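Local atomic coordinates of K Homology domain-containing protein (Aeropyrum pernix, PDB entry 1TUA), a protein that is of unknown function but, with its two K Homology (KH) domains, probably binds RNA. Residues A[129-132]-A[137-140]. Sequence-based numbering, arbitrary orientation.
Sequences TYIN and EVAI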
ATOM      1  N   THR A 129       4.978  -6.883  -5.895  1.00 11.94           N
ATOM      2  CA  THR A 129       4.240  -5.869  -5.141  1.00 11.45           C
ATOM      3  C   THR A 129       5.001  -4.538  -5.189  1.00 11.49           C
ATOM      4  O   THR A 129       6.170  -4.494  -5.580  1.00 10.75           O
ATOM      5  CB  THR A 129       4.118  -6.243  -3.652  1.00 11.74           C
ATOM      6  OG1 THR A 129       5.434  -6.339  -3.089  1.00 12.96           O
ATOM      7  CG2 THR A 129       3.393  -7.568  -3.477  1.00 12.06           C
ATOM      8  N   TYR A 130       4.323  -3.456  -4.812  1.00  9.62           N
ATOM      9  CA  TYR A 130       4.961  -2.147  -4.727  1.00  9.80           C
ATOM     10  C   TYR A 130       5.146  -1.967  -3.226  1.00  9.13           C
ATOM     11  O   TYR A 130       4.225  -2.221  -2.457  1.00  9.14           O
ATOM     12  CB  TYR A 130       4.058  -1.015  -5.234  1.00 11.52           C
ATOM     13  CG  TYR A 130       3.844  -0.948  -6.731  1.00 14.09           C
ATOM     14  CD1 TYR A 130       4.714  -1.584  -7.620  1.00 14.67           C
ATOM     15  CD2 TYR A 130       2.784  -0.217  -7.258  1.00 13.90           C
ATOM     16  CE1 TYR A 130       4.528  -1.488  -8.998  1.00 14.99           C
ATOM     17  CE2 TYR A 130       2.593  -0.114  -8.629  1.00 15.35           C
ATOM     18  CZ  TYR A 130       3.465  -0.749  -9.492  1.00 16.68           C
ATOM     19  OH  TYR A 130       3.276  -0.632 -10.853  1.00 19.94           O
ATOM     20  N   ILE A 131       6.331  -1.545  -2.810  1.00  9.38           N
ATOM     21  CA  ILE A 131       6.605  -1.347  -1.392  1.00  9.64           C
ATOM     22  C   ILE A 131       7.190   0.041  -1.147  1.00 10.71           C
ATOM     23  O   ILE A 131       8.146   0.448  -1.810  1.00 10.44           O
ATOM     24  CB  ILE A 131       7.604  -2.424  -0.858  1.00  9.06           C
ATOM     25  CG1 ILE A 131       6.975  -3.817  -0.971  1.00  9.80           C
ATOM     26  CG2 ILE A 131       7.983  -2.129   0.591  1.00  8.48           C
ATOM     27  CD1 ILE A 131       7.905  -4.970  -0.596  1.00 10.53           C
ATOM     28  N   ASN A 132       6.597   0.773  -0.210  1.00  9.51           N
ATOM     29  CA  ASN A 132       7.092   2.096   0.132  1.00 11.15           C
ATOM     30  C   ASN A 132       7.516   2.119   1.590  1.00 11.35           C
ATOM     31  O   ASN A 132       6.749   1.749   2.472  1.00 10.78           O
ATOM     32  CB  ASN A 132       6.025   3.170  -0.090  1.00 11.19           C
ATOM     33  CG  ASN A 132       6.568   4.572   0.127  1.00 12.77           C
ATOM     34  OD1 ASN A 132       6.481   5.133   1.224  1.00 14.03           O
ATOM     35  ND2 ASN A 132       7.164   5.129  -0.912  1.00 11.96           N
ATOM     36  N   GLU A 137       6.179   3.665   8.613  1.00 14.12           N
ATOM     37  CA  GLU A 137       5.206   2.719   8.064  1.00 13.25           C
ATOM     38  C   GLU A 137       5.670   2.193   6.713  1.00 11.96           C
ATOM     39  O   GLU A 137       6.085   2.974   5.857  1.00 13.07           O
ATOM     40  CB  GLU A 137       3.845   3.399   7.895  1.00 14.14           C
ATOM     41  CG  GLU A 137       3.146   3.703   9.206  1.00 16.65           C
ATOM     42  CD  GLU A 137       2.161   4.850   9.092  1.00 20.48           C
ATOM     43  OE1 GLU A 137       2.577   5.961   8.681  1.00 22.13           O
ATOM     44  OE2 GLU A 137       0.972   4.646   9.423  1.00 21.81           O
ATOM     45  N   VAL A 138       5.627   0.876   6.528  1.00  9.91           N
ATOM     46  CA  VAL A 138       5.993   0.288   5.240  1.00  9.17           C
ATOM     47  C   VAL A 138       4.688  -0.153   4.588  1.00  9.70           C
ATOM     48  O   VAL A 138       4.020  -1.069   5.072  1.00 11.31           O
ATOM     49  CB  VAL A 138       6.907  -0.921   5.388  1.00  9.69           C
ATOM     50  CG1 VAL A 138       7.251  -1.470   4.011  1.00  8.83           C
ATOM     51  CG2 VAL A 138       8.168  -0.520   6.132  1.00 10.15           C
ATOM     52  N   ALA A 139       4.318   0.525   3.506  1.00  9.14           N
ATOM     53  CA  ALA A 139       3.077   0.238   2.792  1.00  9.11           C
ATOM     54  C   ALA A 139       3.335  -0.707   1.621  1.00  9.59           C
ATOM     55  O   ALA A 139       4.333  -0.573   0.907  1.00  9.78           O
ATOM     56  CB  ALA A 139       2.454   1.541   2.296  1.00 10.58           C
ATOM     57  N   ILE A 140       2.410  -1.643   1.417  1.00  8.92           N
ATOM     58  CA  ILE A 140       2.532  -2.649   0.370  1.00  8.26           C
ATOM     59  C   ILE A 140       1.260  -2.747  -0.462  1.00  7.99           C
ATOM     60  O   ILE A 140       0.164  -2.804   0.086  1.00  9.62           O
ATOM     61  CB  ILE A 140       2.776  -4.039   1.001  1.00  9.43           C
ATOM     62  CG1 ILE A 140       3.998  -3.988   1.922  1.00 10.58           C
ATOM     63  CG2 ILE A 140       2.926  -5.098  -0.087  1.00  8.60           C
ATOM     64  CD1 ILE A 140       4.056  -5.138   2.927  1.00 12.50           C
TER
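N132 and A139 grip each other by a pair of backbone hydrogen bonds in the beta hairpin of strands 130-133 and 137-141, in the second KH domain of the chain. The amide N of N132 lies 2.9 Å from A139 O in a nearly straight bond (168°), while the return bond, from A139 N to N132 O, is more bent at 146°. Around the non-hydrogen-bonded pair I131-I140, CA-H groups also approach peptide oxygens: I140 CA stands 3.3 Å from Y130 O, and I131 CA lies equally near A139 O, which already accepts the N132 amide.

On the face bearing I131, V138 and I140, the two isoleucines run side by side, and I131 CG2 meets V138 CG1 at 3.6 Å. Each of these methyls stands opposite its own backbone N (V138 chi1 -180°), and the two side chains cross at an angle there. Helix 144-158 covers I140 and T129, whereas A139, on the other face, packs against L72 of helix 57-72.

Strand 137-141 is central in the three-stranded sheet: V138 and I140 bond through their backbones to V92 and V90 of strand 87-93. At the hairpin's open end, I140 CG2 rests 3.9 Å from T129 CB.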